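Local coordinates for protein neuraminidase (Influenza A virus, PDB 4K3Y) that is a neuraminidase-like surface protein of a bat influenza A virus, with the sialidase beta-propeller fold but a role that is probably not ordinary sialidase activity, at residues 112-117 against 122-127; 135-140 against 170-175; 157-162 against 192-197. All blocks are in the same frame, centred on the assembly; numbering follows the deposited sequence.

Contact 1: residues 112-117 against 122-127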
loop_
_atom_site.group_PDB
_atom_site.type_symbol
_atom_site.label_atom_id
_atom_site.label_comp_id
_atom_site.label_asym_id
_atom_site.label_seq_id
_atom_site.Cartn_x
_atom_site.Cartn_y
_atom_site.Cartn_z
ATOM N N THR C 112 10.259 1.068 -18.471
ATOM C CA THR C 112 9.853 0.943 -19.865
ATOM C C THR C 112 9.110 -0.390 -20.064
ATOM O O THR C 112 9.593 -1.466 -19.681
ATOM C CB THR C 112 11.060 0.987 -20.802
ATOM O OG1 THR C 112 11.831 2.173 -20.541
ATOM C CG2 THR C 112 10.592 0.963 -22.247
ATOM N N VAL C 113 7.926 -0.318 -20.657
ATOM C CA VAL C 113 7.141 -1.515 -20.902
ATOM C C VAL C 113 6.736 -1.614 -22.371
ATOM O O VAL C 113 5.980 -0.774 -22.876
ATOM C CB VAL C 113 5.878 -1.526 -20.030
ATOM C CG1 VAL C 113 4.981 -2.706 -20.395
ATOM C CG2 VAL C 113 6.251 -1.560 -18.554
ATOM N N LEU C 114 7.242 -2.633 -23.064
ATOM C CA LEU C 114 6.784 -2.904 -24.426
ATOM C C LEU C 114 5.655 -3.912 -24.396
ATOM O O LEU C 114 5.829 -5.025 -23.905
ATOM C CB LEU C 114 7.911 -3.408 -25.314
ATOM C CG LEU C 114 9.030 -2.381 -25.452
ATOM C CD1 LEU C 114 10.117 -2.655 -24.414
ATOM C CD2 LEU C 114 9.593 -2.368 -26.863
ATOM N N SER C 115 4.499 -3.513 -24.919
ATOM C CA SER C 115 3.308 -4.348 -24.873
ATOM C C SER C 115 2.660 -4.488 -26.253
ATOM O O SER C 115 2.358 -3.488 -26.911
ATOM C CB SER C 115 2.307 -3.784 -23.856
ATOM O OG SER C 115 1.190 -4.647 -23.698
ATOM N N VAL C 116 2.459 -5.736 -26.681
ATOM C CA VAL C 116 1.761 -6.047 -27.933
ATOM C C VAL C 116 0.247 -6.070 -27.725
ATOM O O VAL C 116 -0.248 -6.749 -26.832
ATOM C CB VAL C 116 2.180 -7.432 -28.500
ATOM C CG1 VAL C 116 1.373 -7.768 -29.768
ATOM C CG2 VAL C 116 3.669 -7.469 -28.791
ATOM N N ALA C 117 -0.482 -5.350 -28.568
ATOM C CA ALA C 117 -1.928 -5.236 -28.434
ATOM C C ALA C 117 -2.571 -5.204 -29.814
ATOM O O ALA C 117 -1.866 -5.261 -30.828
ATOM C CB ALA C 117 -2.291 -3.979 -27.644
ATOM N N VAL C 122 3.144 -2.709 -31.366
ATOM C CA VAL C 122 3.727 -2.594 -30.044
ATOM C C VAL C 122 3.609 -1.172 -29.513
ATOM O O VAL C 122 4.086 -0.229 -30.137
ATOM C CB VAL C 122 5.191 -3.025 -30.041
ATOM C CG1 VAL C 122 5.857 -2.625 -28.729
ATOM C CG2 VAL C 122 5.280 -4.528 -30.275
ATOM N N SER C 123 2.963 -1.021 -28.363
ATOM C CA SER C 123 2.930 0.268 -27.693
ATOM C C SER C 123 4.067 0.309 -26.682
ATOM O O SER C 123 4.376 -0.697 -26.041
ATOM C CB SER C 123 1.565 0.526 -27.031
ATOM O OG SER C 123 1.188 -0.516 -26.142
ATOM N N ILE C 124 4.723 1.457 -26.573
ATOM C CA ILE C 124 5.777 1.621 -25.569
ATOM C C ILE C 124 5.333 2.565 -24.449
ATOM O O ILE C 124 4.926 3.706 -24.699
ATOM C CB ILE C 124 7.103 2.108 -26.191
ATOM C CG1 ILE C 124 7.485 1.208 -27.375
ATOM C CG2 ILE C 124 8.203 2.154 -25.129
ATOM C CD1 ILE C 124 8.802 1.558 -28.028
ATOM N N LEU C 125 5.392 2.078 -23.211
ATOM C CA LEU C 125 5.046 2.913 -22.064
ATOM C C LEU C 125 6.265 3.209 -21.187
ATOM O O LEU C 125 7.025 2.303 -20.827
ATOM C CB LEU C 125 3.904 2.305 -21.244
ATOM C CG LEU C 125 2.578 2.094 -21.979
ATOM C CD1 LEU C 125 2.543 0.700 -22.617
ATOM C CD2 LEU C 125 1.399 2.300 -21.055
ATOM N N TYR C 126 6.448 4.490 -20.872
ATOM C CA TYR C 126 7.532 4.942 -20.009
ATOM C C TYR C 126 6.907 5.676 -18.825
ATOM O O TYR C 126 6.233 6.690 -19.011
ATOM C CB TYR C 126 8.433 5.870 -20.794
ATOM C CG TYR C 126 9.727 6.173 -20.102
ATOM C CD1 TYR C 126 10.753 5.240 -20.084
ATOM C CD2 TYR C 126 9.932 7.397 -19.469
ATOM C CE1 TYR C 126 11.956 5.513 -19.460
ATOM C CE2 TYR C 126 11.133 7.684 -18.836
ATOM C CZ TYR C 126 12.146 6.737 -18.829
ATOM O OH TYR C 126 13.347 7.005 -18.198
ATOM N N GLY C 127 7.136 5.182 -17.608
ATOM C CA GLY C 127 6.215 5.480 -16.522
ATOM C C GLY C 127 4.941 4.788 -16.958
ATOM O O GLY C 127 4.985 3.635 -17.436
#
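Four backbone hydrogen bonds pair V113 with L125 and S115 with S123, antiparallel and two residues apart; the one from S115 N to S123 O measures 3.0 Å. S115 O takes two donors, S123 N at 2.9 Å and, longer, S123 OG at 3.3 Å; they reach it from opposite faces of its carbonyl plane. S123 OG gets there because it sits between its own backbone N and carbonyl carbon (chi1 55°). S115 OG turns elsewhere and bonds V98 O. This is the beta hairpin of the two middle strands in one four-stranded propeller blade. On the face carrying V113, S115 and L125 it packs against strand 94-98 of the preceding blade. Apolar contacts line the other face: V116 CG2 meets V122 CG2 at 3.7 Å, and L114 lies alongside I124, L114 CD2 4.2 Å from I124 CD1, both pointing the same way. At the far end T112 OG1 sits in the plane of the Y126 ring, at its edge, 3.3 Å from Y126 CD1. The Y126 hydroxyl is hydrogen-bonded to D107, and its side chain also packs on R329 of a neighbouring subunit.

Contact 2: residues 135-140 against 170-175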
loop_
_atom_site.group_PDB
_atom_site.type_symbol
_atom_site.label_atom_id
_atom_site.label_comp_id
_atom_site.label_asym_id
_atom_site.label_seq_id
_atom_site.Cartn_x
_atom_site.Cartn_y
_atom_site.Cartn_z
ATOM N N HIS C 135 5.415 -0.737 -35.502
ATOM C CA HIS C 135 4.509 -1.443 -36.415
ATOM C C HIS C 135 5.173 -2.489 -37.303
ATOM O O HIS C 135 6.346 -2.351 -37.686
ATOM C CB HIS C 135 3.726 -0.441 -37.260
ATOM C CG HIS C 135 2.946 0.528 -36.442
ATOM N ND1 HIS C 135 3.500 1.681 -35.923
ATOM C CD2 HIS C 135 1.660 0.501 -36.010
ATOM C CE1 HIS C 135 2.586 2.334 -35.232
ATOM N NE2 HIS C 135 1.459 1.639 -35.268
ATOM N N PRO C 136 4.417 -3.553 -37.627
ATOM C CA PRO C 136 4.962 -4.627 -38.464
ATOM C C PRO C 136 5.165 -4.195 -39.910
ATOM O O PRO C 136 4.273 -3.616 -40.524
ATOM C CB PRO C 136 3.893 -5.733 -38.371
ATOM C CG PRO C 136 2.627 -5.017 -37.974
ATOM C CD PRO C 136 3.058 -3.853 -37.130
ATOM N N THR C 137 6.355 -4.464 -40.430
ATOM C CA THR C 137 6.605 -4.383 -41.859
ATOM C C THR C 137 6.127 -5.690 -42.497
ATOM O O THR C 137 5.240 -5.695 -43.360
ATOM C CB THR C 137 8.118 -4.172 -42.153
ATOM O OG1 THR C 137 8.725 -5.397 -42.590
ATOM C CG2 THR C 137 8.839 -3.691 -40.902
ATOM N N ASN C 138 6.698 -6.794 -42.013
ATOM C CA ASN C 138 6.574 -8.105 -42.641
ATOM C C ASN C 138 5.390 -8.995 -42.206
ATOM O O ASN C 138 5.555 -10.207 -42.041
ATOM C CB ASN C 138 7.895 -8.882 -42.511
ATOM C CG ASN C 138 8.987 -8.358 -43.445
ATOM O OD1 ASN C 138 10.177 -8.485 -43.147
ATOM N ND2 ASN C 138 8.587 -7.777 -44.583
ATOM N N GLY C 139 4.204 -8.407 -42.040
ATOM C CA GLY C 139 2.984 -9.192 -41.902
ATOM C C GLY C 139 2.387 -9.345 -40.510
ATOM O O GLY C 139 1.162 -9.447 -40.362
ATOM N N GLY C 140 3.241 -9.383 -39.488
ATOM C CA GLY C 140 2.779 -9.493 -38.116
ATOM C C GLY C 140 2.327 -10.901 -37.777
ATOM O O GLY C 140 2.309 -11.778 -38.645
ATOM N N SER C 170 11.542 -12.264 -39.295
ATOM C CA SER C 170 12.508 -11.170 -39.250
ATOM C C SER C 170 12.664 -10.670 -37.816
ATOM O O SER C 170 11.726 -10.746 -37.017
ATOM C CB SER C 170 12.106 -10.039 -40.198
ATOM O OG SER C 170 10.800 -9.564 -39.920
ATOM N N HIS C 171 13.851 -10.178 -37.480
ATOM C CA HIS C 171 14.110 -9.705 -36.116
ATOM C C HIS C 171 14.890 -8.393 -36.105
ATOM O O HIS C 171 15.756 -8.158 -36.950
ATOM C CB HIS C 171 14.823 -10.795 -35.304
ATOM C CG HIS C 171 14.169 -12.136 -35.426
ATOM N ND1 HIS C 171 13.094 -12.516 -34.651
ATOM C CD2 HIS C 171 14.401 -13.165 -36.277
ATOM C CE1 HIS C 171 12.711 -13.731 -34.999
ATOM N NE2 HIS C 171 13.486 -14.147 -35.984
ATOM N N ARG C 172 14.563 -7.530 -35.154
ATOM C CA ARG C 172 15.175 -6.211 -35.085
ATOM C C ARG C 172 15.696 -5.854 -33.704
ATOM O O ARG C 172 15.063 -6.145 -32.684
ATOM C CB ARG C 172 14.180 -5.150 -35.547
ATOM C CG ARG C 172 13.965 -5.142 -37.048
ATOM C CD ARG C 172 12.976 -4.074 -37.428
ATOM N NE ARG C 172 12.869 -3.920 -38.874
ATOM C CZ ARG C 172 12.163 -2.958 -39.464
ATOM N NH1 ARG C 172 11.512 -2.068 -38.717
ATOM N NH2 ARG C 172 12.113 -2.881 -40.795
ATOM N N LEU C 173 16.859 -5.217 -33.689
ATOM C CA LEU C 173 17.449 -4.695 -32.464
ATOM C C LEU C 173 16.994 -3.248 -32.225
ATOM O O LEU C 173 17.253 -2.370 -33.038
ATOM C CB LEU C 173 18.971 -4.753 -32.567
ATOM C CG LEU C 173 19.686 -5.403 -31.391
ATOM C CD1 LEU C 173 21.185 -5.162 -31.491
ATOM C CD2 LEU C 173 19.132 -4.883 -30.066
ATOM N N TYR C 174 16.307 -3.002 -31.115
ATOM C CA TYR C 174 15.851 -1.648 -30.803
ATOM C C TYR C 174 16.626 -1.022 -29.641
ATOM O O TYR C 174 16.855 -1.663 -28.609
ATOM C CB TYR C 174 14.344 -1.617 -30.511
ATOM C CG TYR C 174 13.477 -1.712 -31.749
ATOM C CD1 TYR C 174 13.178 -2.948 -32.317
ATOM C CD2 TYR C 174 12.955 -0.570 -32.349
ATOM C CE1 TYR C 174 12.394 -3.049 -33.447
ATOM C CE2 TYR C 174 12.167 -0.663 -33.486
ATOM C CZ TYR C 174 11.892 -1.910 -34.029
ATOM O OH TYR C 174 11.113 -2.039 -35.155
ATOM N N ARG C 175 17.034 0.232 -29.822
ATOM C CA ARG C 175 17.638 0.999 -28.743
ATOM C C ARG C 175 16.627 2.053 -28.300
ATOM O O ARG C 175 15.974 2.679 -29.137
ATOM C CB ARG C 175 18.952 1.636 -29.204
ATOM C CG ARG C 175 19.127 3.115 -28.823
ATOM C CD ARG C 175 20.517 3.684 -29.137
ATOM N NE ARG C 175 20.990 3.365 -30.484
ATOM C CZ ARG C 175 22.156 2.772 -30.735
ATOM N NH1 ARG C 175 22.962 2.442 -29.729
ATOM N NH2 ARG C 175 22.520 2.509 -31.985
#
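On the loop that carries the chain from one propeller blade into the next, T137 and N138 lean against S170 and R172 at the surface. The T137 methyl does the larger share of the touching: CG2 lies over one face of the R172 guanidinium, 3.4 Å from NH2 and 3.7 Å from CZ. The two side chains approach from opposite directions. R172 reaches the loop because its chain runs extended from CG to NE (chi2 -180°, chi3 173°), and the hydroxyl of Y174 lies in the guanidinium plane at its edge. The group is also engaged by W184 in a cation-pi contact, so the loop methyl is one of several neighbours around this charge. The polar part is slight: S170 OG gives only a weak hydrogen bond to N138 OD1 at 3.5 Å. Firmer hold on the loop comes from D162, whose carboxylate accepts from N138 N through OD2 and from G140 N through OD1; G139 and G140 both have positive phi where the chain bends round it. Strand 170-177 is itself held from both flanks, S170 and R172 bonding through the backbone to D162 and I160 of strand 155-162, and H171 and L173 to L187 and K185 of strand 180-187.

Contact 3: residues 157-162 against 192-197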
loop_
_atom_site.group_PDB
_atom_site.type_symbol
_atom_site.label_atom_id
_atom_site.label_comp_id
_atom_site.label_asym_id
_atom_site.label_seq_id
_atom_site.Cartn_x
_atom_site.Cartn_y
_atom_site.Cartn_z
ATOM N N TYR C 157 17.775 -1.640 -24.399
ATOM C CA TYR C 157 17.756 -2.437 -25.630
ATOM C C TYR C 157 16.739 -3.596 -25.565
ATOM O O TYR C 157 16.524 -4.204 -24.512
ATOM C CB TYR C 157 19.166 -2.937 -25.968
ATOM C CG TYR C 157 20.223 -1.846 -25.946
ATOM C CD1 TYR C 157 20.904 -1.523 -24.768
ATOM C CD2 TYR C 157 20.542 -1.135 -27.100
ATOM C CE1 TYR C 157 21.873 -0.527 -24.745
ATOM C CE2 TYR C 157 21.512 -0.141 -27.086
ATOM C CZ TYR C 157 22.174 0.159 -25.910
ATOM O OH TYR C 157 23.131 1.149 -25.906
ATOM N N THR C 158 16.083 -3.866 -26.687
ATOM C CA THR C 158 15.124 -4.960 -26.762
ATOM C C THR C 158 15.096 -5.502 -28.183
ATOM O O THR C 158 15.535 -4.822 -29.118
ATOM C CB THR C 158 13.706 -4.522 -26.329
ATOM O OG1 THR C 158 12.830 -5.660 -26.317
ATOM C CG2 THR C 158 13.147 -3.458 -27.271
ATOM N N ILE C 159 14.595 -6.729 -28.341
ATOM C CA ILE C 159 14.504 -7.354 -29.656
ATOM C C ILE C 159 13.047 -7.676 -29.983
ATOM O O ILE C 159 12.322 -8.178 -29.131
ATOM C CB ILE C 159 15.390 -8.610 -29.730
ATOM C CG1 ILE C 159 16.840 -8.231 -29.416
ATOM C CG2 ILE C 159 15.293 -9.252 -31.116
ATOM C CD1 ILE C 159 17.732 -9.376 -28.962
ATOM N N ILE C 160 12.618 -7.366 -31.205
ATOM C CA ILE C 160 11.234 -7.608 -31.619
ATOM C C ILE C 160 11.157 -8.460 -32.878
ATOM O O ILE C 160 11.926 -8.268 -33.820
ATOM C CB ILE C 160 10.469 -6.292 -31.827
ATOM C CG1 ILE C 160 10.440 -5.505 -30.512
ATOM C CG2 ILE C 160 9.045 -6.544 -32.345
ATOM C CD1 ILE C 160 9.629 -4.246 -30.581
ATOM N N ALA C 161 10.218 -9.403 -32.883
ATOM C CA ALA C 161 10.071 -10.343 -33.986
ATOM C C ALA C 161 8.879 -10.005 -34.883
ATOM O O ALA C 161 7.808 -9.625 -34.398
ATOM C CB ALA C 161 9.943 -11.758 -33.451
ATOM N N ASP C 162 9.081 -10.158 -36.190
ATOM C CA ASP C 162 8.015 -10.042 -37.176
ATOM C C ASP C 162 8.008 -11.308 -38.040
ATOM O O ASP C 162 8.800 -12.233 -37.809
ATOM C CB ASP C 162 8.231 -8.807 -38.053
ATOM C CG ASP C 162 6.935 -8.260 -38.635
ATOM O OD1 ASP C 162 5.930 -9.006 -38.705
ATOM O OD2 ASP C 162 6.928 -7.075 -39.032
ATOM N N PHE C 192 17.806 -19.257 -39.976
ATOM C CA PHE C 192 17.311 -19.661 -38.654
ATOM C C PHE C 192 16.202 -18.767 -38.109
ATOM O O PHE C 192 15.853 -17.741 -38.702
ATOM C CB PHE C 192 18.446 -19.757 -37.627
ATOM C CG PHE C 192 19.118 -18.445 -37.329
ATOM C CD1 PHE C 192 20.064 -17.927 -38.199
ATOM C CD2 PHE C 192 18.817 -17.736 -36.174
ATOM C CE1 PHE C 192 20.691 -16.724 -37.932
ATOM C CE2 PHE C 192 19.444 -16.525 -35.896
ATOM C CZ PHE C 192 20.382 -16.021 -36.778
ATOM N N ASN C 193 15.660 -19.179 -36.966
ATOM C CA ASN C 193 14.605 -18.444 -36.268
ATOM C C ASN C 193 15.083 -18.030 -34.860
ATOM O O ASN C 193 15.808 -18.785 -34.201
ATOM C CB ASN C 193 13.336 -19.303 -36.212
ATOM C CG ASN C 193 12.240 -18.684 -35.362
ATOM O OD1 ASN C 193 11.876 -17.513 -35.543
ATOM N ND2 ASN C 193 11.709 -19.470 -34.415
ATOM N N PHE C 194 14.684 -16.839 -34.401
ATOM C CA PHE C 194 15.219 -16.271 -33.162
ATOM C C PHE C 194 14.144 -15.629 -32.268
ATOM O O PHE C 194 14.079 -14.393 -32.144
ATOM C CB PHE C 194 16.298 -15.234 -33.505
ATOM C CG PHE C 194 17.215 -14.904 -32.357
ATOM C CD1 PHE C 194 18.134 -15.844 -31.902
ATOM C CD2 PHE C 194 17.175 -13.651 -31.739
ATOM C CE1 PHE C 194 19.002 -15.553 -30.840
ATOM C CE2 PHE C 194 18.038 -13.354 -30.685
ATOM C CZ PHE C 194 18.954 -14.311 -30.233
ATOM N N GLU C 195 13.310 -16.454 -31.639
ATOM C CA GLU C 195 12.193 -15.935 -30.823
ATOM C C GLU C 195 12.513 -15.847 -29.334
ATOM O O GLU C 195 13.358 -16.589 -28.836
ATOM C CB GLU C 195 10.930 -16.787 -31.010
ATOM C CG GLU C 195 10.451 -16.907 -32.453
ATOM C CD GLU C 195 9.672 -15.693 -32.938
ATOM O OE1 GLU C 195 9.070 -14.967 -32.111
ATOM O OE2 GLU C 195 9.656 -15.476 -34.165
ATOM N N PHE C 196 11.834 -14.935 -28.638
ATOM C CA PHE C 196 11.939 -14.810 -27.171
ATOM C C PHE C 196 13.345 -14.766 -26.581
ATOM O O PHE C 196 13.619 -15.511 -25.636
ATOM C CB PHE C 196 11.214 -15.984 -26.497
ATOM C CG PHE C 196 9.927 -16.336 -27.146
ATOM C CD1 PHE C 196 8.892 -15.405 -27.195
ATOM C CD2 PHE C 196 9.746 -17.580 -27.724
ATOM C CE1 PHE C 196 7.687 -15.712 -27.805
ATOM C CE2 PHE C 196 8.534 -17.903 -28.336
ATOM C CZ PHE C 196 7.504 -16.956 -28.375
ATOM N N PRO C 197 14.238 -13.911 -27.111
ATOM C CA PRO C 197 15.560 -13.921 -26.461
ATOM C C PRO C 197 15.508 -13.478 -24.987
ATOM O O PRO C 197 14.759 -12.556 -24.640
ATOM C CB PRO C 197 16.372 -12.914 -27.288
ATOM C CG PRO C 197 15.345 -12.059 -27.995
ATOM C CD PRO C 197 14.160 -12.948 -28.226
#
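I159 drives its CD1 methyl against the ring of P197, reaching CG at 3.7 Å and CB at 4.1 Å. The same methyl lies at the edge of the F194 ring, close to the ring plane, with CE2 4.3 Å away. Since CG1 of I159 stands anti to its carbonyl carbon (chi1 -58°), the ethyl branch is carried toward both partners, while I159 CB comes within 3.9 Å of P197 CG. Two residues along the strand, A161 presents its CB to the carboxylate of E195, 3.6 Å from OE1 and 3.8 Å from OE2. No hydrogen bond crosses between 157-162 and 192-197.

One shell out, the E195 chain leaves the backbone heading away from the strand and folds back at chi2 (-80°), which brings its charge to A161. There OE2 forms a salt bridge with R143 NH1, and R143 also bonds A161 through the backbone. L222 touches I159 and F194, F194 meets F232 edge-to-face, and C208 lies against I159 and P197. Q145 ties the two sides together, accepting from T158 OG1 through OE1 and giving NE2 to P197 O.

At F196 the chain turns a corner, and P197 opens strand 197-202, the first of the next sheet. Such a connection, laid against the blade it has just left, is how a beta-propeller passes from the outer strand of one blade to the inner strand of the following one. Beside it, E195 and R143 form a pair that probably corresponds to a glutamate and an arginine lining the sialic acid pocket in sialidase relatives.

From the N terminus, contact 1 comes first and closes only the short turn of a hairpin, 112-117 with 122-127, before the other two begin. Contacts 2 and 3 then cross: 135-140 and 157-162 precede their partners 170-175 and 192-197, so each loop spans about 29 residues and holds one segment of the other. Strands 155-162 and 170-177 are neighbours in one sheet, where Y174 N bonds T158 O. Contact 2 lies at the entry to this blade and contact 3 at its exit. Contact 1 lies in the preceding blade and joins by packing, L114 CD2 meeting T158 CG2 at 3.7 Å.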